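Local coordinates for PROTEIN (hypothetical protein EF0366) (Enterococcus faecalis, PDB 1VPY) that is of unknown function but adopts a TIM alpha/beta-barrel fold of the DUF72 family and carries bound zinc in the crystal, at residues S33-Y38 and K65-N70; L16-F21 and G261-N266. All coordinates share one frame; numbering follows the deposited sequence.

Contact 1: residues S33-Y38 and K65-N70; sequences STLYEY and KAVPEN. With ZN (zinc ion), chain E.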
loop_
_atom_site.group_PDB
_atom_site.type_symbol
_atom_site.label_atom_id
_atom_site.label_comp_id
_atom_site.label_asym_id
_atom_site.label_seq_id
_atom_site.Cartn_x
_atom_site.Cartn_y
_atom_site.Cartn_z
ATOM N N SER A 33 16.748 -6.579 -12.974
ATOM C CA SER A 33 17.397 -7.148 -11.790
ATOM C C SER A 33 16.411 -7.769 -10.763
ATOM O O SER A 33 15.233 -7.971 -11.065
ATOM C CB SER A 33 18.325 -6.120 -11.128
ATOM O OG SER A 33 17.582 -5.148 -10.414
ATOM N N THR A 34 16.905 -8.054 -9.555
ATOM C CA THR A 34 16.266 -9.024 -8.645
ATOM C C THR A 34 15.875 -8.479 -7.275
ATOM O O THR A 34 16.430 -7.482 -6.819
ATOM C CB THR A 34 17.212 -10.222 -8.398
ATOM O OG1 THR A 34 18.465 -9.748 -7.881
ATOM C CG2 THR A 34 17.475 -10.962 -9.681
ATOM N N LEU A 35 14.940 -9.165 -6.615
ATOM C CA LEU A 35 14.608 -8.900 -5.211
ATOM C C LEU A 35 15.829 -8.958 -4.279
ATOM O O LEU A 35 15.967 -8.122 -3.390
ATOM C CB LEU A 35 13.528 -9.870 -4.714
ATOM C CG LEU A 35 13.200 -9.849 -3.211
ATOM C CD1 LEU A 35 12.642 -8.502 -2.778
ATOM C CD2 LEU A 35 12.232 -10.946 -2.846
ATOM N N TYR A 36 16.698 -9.946 -4.473
ATOM C CA TYR A 36 17.917 -10.063 -3.674
ATOM C C TYR A 36 18.775 -8.801 -3.774
ATOM O O TYR A 36 19.190 -8.258 -2.750
ATOM C CB TYR A 36 18.717 -11.305 -4.085
ATOM C CG TYR A 36 20.063 -11.463 -3.399
ATOM C CD1 TYR A 36 20.160 -12.034 -2.131
ATOM C CD2 TYR A 36 21.243 -11.054 -4.031
ATOM C CE1 TYR A 36 21.397 -12.185 -1.501
ATOM C CE2 TYR A 36 22.482 -11.204 -3.412
ATOM C CZ TYR A 36 22.548 -11.769 -2.150
ATOM O OH TYR A 36 23.766 -11.918 -1.536
ATOM N N GLU A 37 19.019 -8.334 -4.999
ATOM C CA GLU A 37 19.815 -7.126 -5.228
ATOM C C GLU A 37 19.053 -5.853 -4.850
ATOM O O GLU A 37 19.650 -4.872 -4.416
ATOM C CB GLU A 37 20.301 -7.054 -6.679
ATOM C CG GLU A 37 21.702 -6.442 -6.856
ATOM C CD GLU A 37 21.715 -4.910 -6.869
ATOM O OE1 GLU A 37 20.708 -4.295 -7.293
ATOM O OE2 GLU A 37 22.745 -4.318 -6.462
ATOM N N TYR A 38 17.735 -5.869 -5.013
ATOM C CA TYR A 38 16.908 -4.744 -4.597
ATOM C C TYR A 38 17.059 -4.494 -3.093
ATOM O O TYR A 38 17.128 -3.345 -2.647
ATOM C CB TYR A 38 15.441 -4.987 -4.960
ATOM C CG TYR A 38 14.505 -3.922 -4.450
ATOM C CD1 TYR A 38 14.081 -3.928 -3.123
ATOM C CD2 TYR A 38 14.045 -2.903 -5.290
ATOM C CE1 TYR A 38 13.235 -2.952 -2.642
ATOM C CE2 TYR A 38 13.184 -1.922 -4.818
ATOM C CZ TYR A 38 12.785 -1.954 -3.485
ATOM O OH TYR A 38 11.937 -0.998 -2.976
ATOM N N LYS A 65 13.473 -15.453 2.723
ATOM C CA LYS A 65 14.883 -15.801 2.927
ATOM C C LYS A 65 15.869 -14.882 2.181
ATOM O O LYS A 65 17.020 -14.717 2.605
ATOM C CB LYS A 65 15.130 -17.265 2.539
ATOM C CG LYS A 65 14.381 -18.281 3.394
ATOM N N ALA A 66 15.405 -14.273 1.088
ATOM C CA ALA A 66 16.271 -13.528 0.163
ATOM C C ALA A 66 16.592 -12.100 0.598
ATOM O O ALA A 66 17.451 -11.441 0.000
ATOM C CB ALA A 66 15.658 -13.515 -1.225
ATOM N N VAL A 67 15.900 -11.628 1.630
ATOM C CA VAL A 67 16.046 -10.252 2.109
ATOM C C VAL A 67 16.687 -10.192 3.518
ATOM O O VAL A 67 16.632 -11.179 4.260
ATOM C CB VAL A 67 14.686 -9.509 2.065
ATOM C CG1 VAL A 67 14.139 -9.488 0.645
ATOM C CG2 VAL A 67 13.689 -10.149 3.007
ATOM N N PRO A 68 17.308 -9.044 3.884
ATOM C CA PRO A 68 17.899 -8.872 5.220
ATOM C C PRO A 68 16.899 -9.037 6.371
ATOM O O PRO A 68 15.679 -8.993 6.158
ATOM C CB PRO A 68 18.416 -7.428 5.191
ATOM C CG PRO A 68 18.640 -7.144 3.764
ATOM C CD PRO A 68 17.512 -7.838 3.059
ATOM N N GLU A 69 17.433 -9.211 7.579
ATOM C CA GLU A 69 16.631 -9.458 8.784
ATOM C C GLU A 69 15.496 -8.449 9.022
ATOM O O GLU A 69 14.464 -8.809 9.573
ATOM C CB GLU A 69 17.535 -9.569 10.026
ATOM C CG GLU A 69 18.407 -8.339 10.298
ATOM C CD GLU A 69 19.453 -8.569 11.394
ATOM O OE1 GLU A 69 19.999 -9.697 11.495
ATOM O OE2 GLU A 69 19.735 -7.608 12.150
ATOM N N ASN A 70 15.682 -7.196 8.618
ATOM C CA ASN A 70 14.645 -6.195 8.841
ATOM C C ASN A 70 14.287 -5.378 7.598
ATOM O O ASN A 70 14.159 -4.148 7.643
ATOM C CB ASN A 70 14.955 -5.318 10.062
ATOM C CG ASN A 70 16.325 -4.700 9.999
ATOM O OD1 ASN A 70 16.654 -3.999 9.037
ATOM N ND2 ASN A 70 17.143 -4.956 11.026
HETATM ZN ZN ZN E . 21.054 -1.973 -8.180
#
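Leu35 lays its CD1 methyl against CG1 of Val67, the two atoms 3.9 Å apart, with the leucine CG close behind on the same methyl. The two branched side chains cross obliquely, and this is the apolar half of a small contact that buries 163 Å² in all. Both residues are buried: Leu35 also touches Phe21, while Val67 reaches on to Ala39 of the same helix 35-41. With CG anti to the backbone N (chi1 172°), Leu35 swings its branch away from the start of the helix and out to the loop.

The neighbouring Tyr36 makes the other half. Its ring atom CD1 lies 3.5 Å from the carbonyl oxygen of Ala66, which approaches the ring at an oblique slant, and the hydroxyl end points away from the loop. Here the chains come nearest, the CA atoms of Tyr36 and Ala66 being 5.4 Å apart, and the methyl of Ala66 points toward the helix.

The helix start is fixed from within. Thr34 is the N-cap, its OG1 accepting from Glu37 N at 3.3 Å with an N-H...O angle of 161°, while its backbone O takes Tyr38 N. Glu37 points away from the loop, and its chain, bent at chi2 (-82°), carries OE1 to a zinc ion at 2.5 Å; His41, one turn further on, also binds this metal. One face of the helix therefore packs while another holds zinc. On the loop side, Val67 O is bonded by Lys113 NZ. The whole joins the start of helix 35-41 to the loop that leads from helix 57-65 into strand 72-76, on the outer layer of a TIM barrel.

Contact 2: residues L16-F21 and G261-N266; sequences LGLTSF and GDAAEN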
loop_
_atom_site.group_PDB
_atom_site.type_symbol
_atom_site.label_atom_id
_atom_site.label_comp_id
_atom_site.label_asym_id
_atom_site.label_seq_id
_atom_site.Cartn_x
_atom_site.Cartn_y
_atom_site.Cartn_z
ATOM N N LEU A 16 11.557 3.817 2.447
ATOM C CA LEU A 16 11.210 4.122 1.062
ATOM C C LEU A 16 11.308 2.883 0.188
ATOM O O LEU A 16 12.262 2.108 0.295
ATOM C CB LEU A 16 12.106 5.231 0.506
ATOM C CG LEU A 16 12.262 6.476 1.381
ATOM C CD1 LEU A 16 13.136 7.494 0.693
ATOM C CD2 LEU A 16 10.907 7.064 1.728
ATOM N N GLY A 17 10.321 2.705 -0.681
ATOM C CA GLY A 17 10.272 1.532 -1.537
ATOM C C GLY A 17 9.574 1.731 -2.861
ATOM O O GLY A 17 8.982 2.777 -3.111
ATOM N N LEU A 18 9.649 0.707 -3.706
ATOM C CA LEU A 18 9.042 0.727 -5.034
ATOM C C LEU A 18 8.141 -0.479 -5.239
ATOM O O LEU A 18 8.048 -1.359 -4.387
ATOM C CB LEU A 18 10.116 0.709 -6.130
ATOM C CG LEU A 18 11.350 1.596 -6.039
ATOM C CD1 LEU A 18 12.341 1.210 -7.114
ATOM C CD2 LEU A 18 10.963 3.052 -6.158
ATOM N N THR A 19 7.492 -0.503 -6.394
ATOM C CA THR A 19 6.767 -1.665 -6.876
ATOM C C THR A 19 7.640 -2.446 -7.854
ATOM O O THR A 19 7.656 -3.683 -7.844
ATOM C CB THR A 19 5.493 -1.222 -7.592
ATOM O OG1 THR A 19 4.697 -0.458 -6.686
ATOM C CG2 THR A 19 4.702 -2.422 -8.068
ATOM N N SER A 20 8.356 -1.704 -8.698
ATOM C CA SER A 20 9.177 -2.281 -9.750
ATOM C C SER A 20 10.611 -2.553 -9.315
ATOM O O SER A 20 11.563 -1.987 -9.868
ATOM C CB SER A 20 9.153 -1.408 -11.008
ATOM O OG SER A 20 7.842 -1.348 -11.536
ATOM N N PHE A 21 10.753 -3.420 -8.313
ATOM C CA PHE A 21 12.012 -4.127 -8.108
ATOM C C PHE A 21 12.301 -4.845 -9.427
ATOM O O PHE A 21 13.456 -5.017 -9.808
ATOM C CB PHE A 21 11.939 -5.110 -6.913
ATOM C CG PHE A 21 11.147 -6.367 -7.183
ATOM C CD1 PHE A 21 9.757 -6.371 -7.075
ATOM C CD2 PHE A 21 11.792 -7.547 -7.536
ATOM C CE1 PHE A 21 9.025 -7.528 -7.327
ATOM C CE2 PHE A 21 11.069 -8.707 -7.790
ATOM C CZ PHE A 21 9.683 -8.698 -7.686
ATOM N N GLY A 261 12.457 3.188 -13.321
ATOM C CA GLY A 261 13.549 4.149 -13.354
ATOM C C GLY A 261 13.145 5.498 -12.784
ATOM O O GLY A 261 13.947 6.145 -12.105
ATOM N N ASP A 262 11.909 5.920 -13.063
ATOM C CA ASP A 262 11.377 7.188 -12.555
ATOM C C ASP A 262 11.088 7.106 -11.064
ATOM O O ASP A 262 11.440 8.013 -10.304
ATOM C CB ASP A 262 10.109 7.591 -13.309
ATOM C CG ASP A 262 10.397 8.069 -14.716
ATOM O OD1 ASP A 262 11.310 8.903 -14.897
ATOM O OD2 ASP A 262 9.712 7.610 -15.650
ATOM N N ALA A 263 10.442 6.012 -10.662
ATOM C CA ALA A 263 10.153 5.730 -9.267
ATOM C C ALA A 263 11.443 5.653 -8.446
ATOM O O ALA A 263 11.542 6.277 -7.389
ATOM C CB ALA A 263 9.355 4.442 -9.150
ATOM N N ALA A 264 12.433 4.915 -8.945
ATOM C CA ALA A 264 13.722 4.768 -8.267
ATOM C C ALA A 264 14.518 6.070 -8.180
ATOM O O ALA A 264 15.250 6.282 -7.219
ATOM C CB ALA A 264 14.560 3.684 -8.931
ATOM N N GLU A 265 14.384 6.931 -9.187
ATOM C CA GLU A 265 15.049 8.230 -9.179
ATOM C C GLU A 265 14.395 9.104 -8.109
ATOM O O GLU A 265 15.079 9.643 -7.236
ATOM C CB GLU A 265 14.978 8.892 -10.562
ATOM C CG GLU A 265 15.781 10.191 -10.709
ATOM C CD GLU A 265 17.271 9.965 -10.986
ATOM O OE1 GLU A 265 17.687 8.796 -11.173
ATOM O OE2 GLU A 265 18.027 10.968 -11.030
ATOM N N ASN A 266 13.069 9.206 -8.165
ATOM C CA ASN A 266 12.309 9.964 -7.183
ATOM C C ASN A 266 12.535 9.504 -5.735
ATOM O O ASN A 266 12.692 10.337 -4.837
ATOM C CB ASN A 266 10.814 9.945 -7.517
ATOM C CG ASN A 266 10.477 10.715 -8.785
ATOM O OD1 ASN A 266 9.391 10.550 -9.338
ATOM N ND2 ASN A 266 11.396 11.564 -9.249
#
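The C-terminal end of strand 13-18 faces the first turns of helix 260-273, where the CA atoms of Leu18 and Ala263 come within 6.6 Å; the helix segment keeps its regular i to i+4 bonds, Glu265 N to Gly261 O and Asn266 N to Asp262 O. One side chain bridges the gap. Leu18 points toward the helix and splits its two methyls between consecutive alanines: CD2 meets CB of Ala263 at 3.7 Å, and CD1 meets CB of Ala264 at 3.8 Å. CD2 also lies against the backbone of that turn, 3.5 Å from Ala263 C, so the leucine rests on the peptide joining the two alanines as well as on their methyls. CD1 sits over the second alanine more broadly, with Ala264 CA 4.0 Å away. The leucine CG stands anti to the carbonyl carbon (chi1 -45°), and chi2 of 170° turns the fork so that one methyl meets each alanine.

This is the closing seam of a TIM barrel: the first strand pairs with the last, Gly17 bonding through its backbone to Val253 and Phe255, and the last helix of the barrel packs outside both. Ala263 accordingly touches Phe255 of strand 250-255 too, and Leu18 continues along the helix to Ala267. The small alanine side chains let the helix backbone come close to the leucine. Just past the strand, Thr19 OG1 is hydrogen-bonded to Asn256 OD1, a polar tie to the loop after the last strand.

The two contacts have centres about 15 Å apart and lie on consecutive elements, strand 13-18 followed by helix 35-41, with residues 23-32 between them not modelled. Along the chain contact 1 is nested within the long loop that contact 2 closes. They meet directly: the hydroxyl of Tyr38 is 2.9 Å from Leu18 N, a probable hydrogen bond, and CD2 of the Tyr38 ring packs on CB of Phe21. Contact 1 links helix 35-41 to the entry of strand 72-76, whereas contact 2 joins strand 13-18 to helix 260-273, which follows strand 250-255. Together they connect this strand and helix pair to the parts of the barrel next to them.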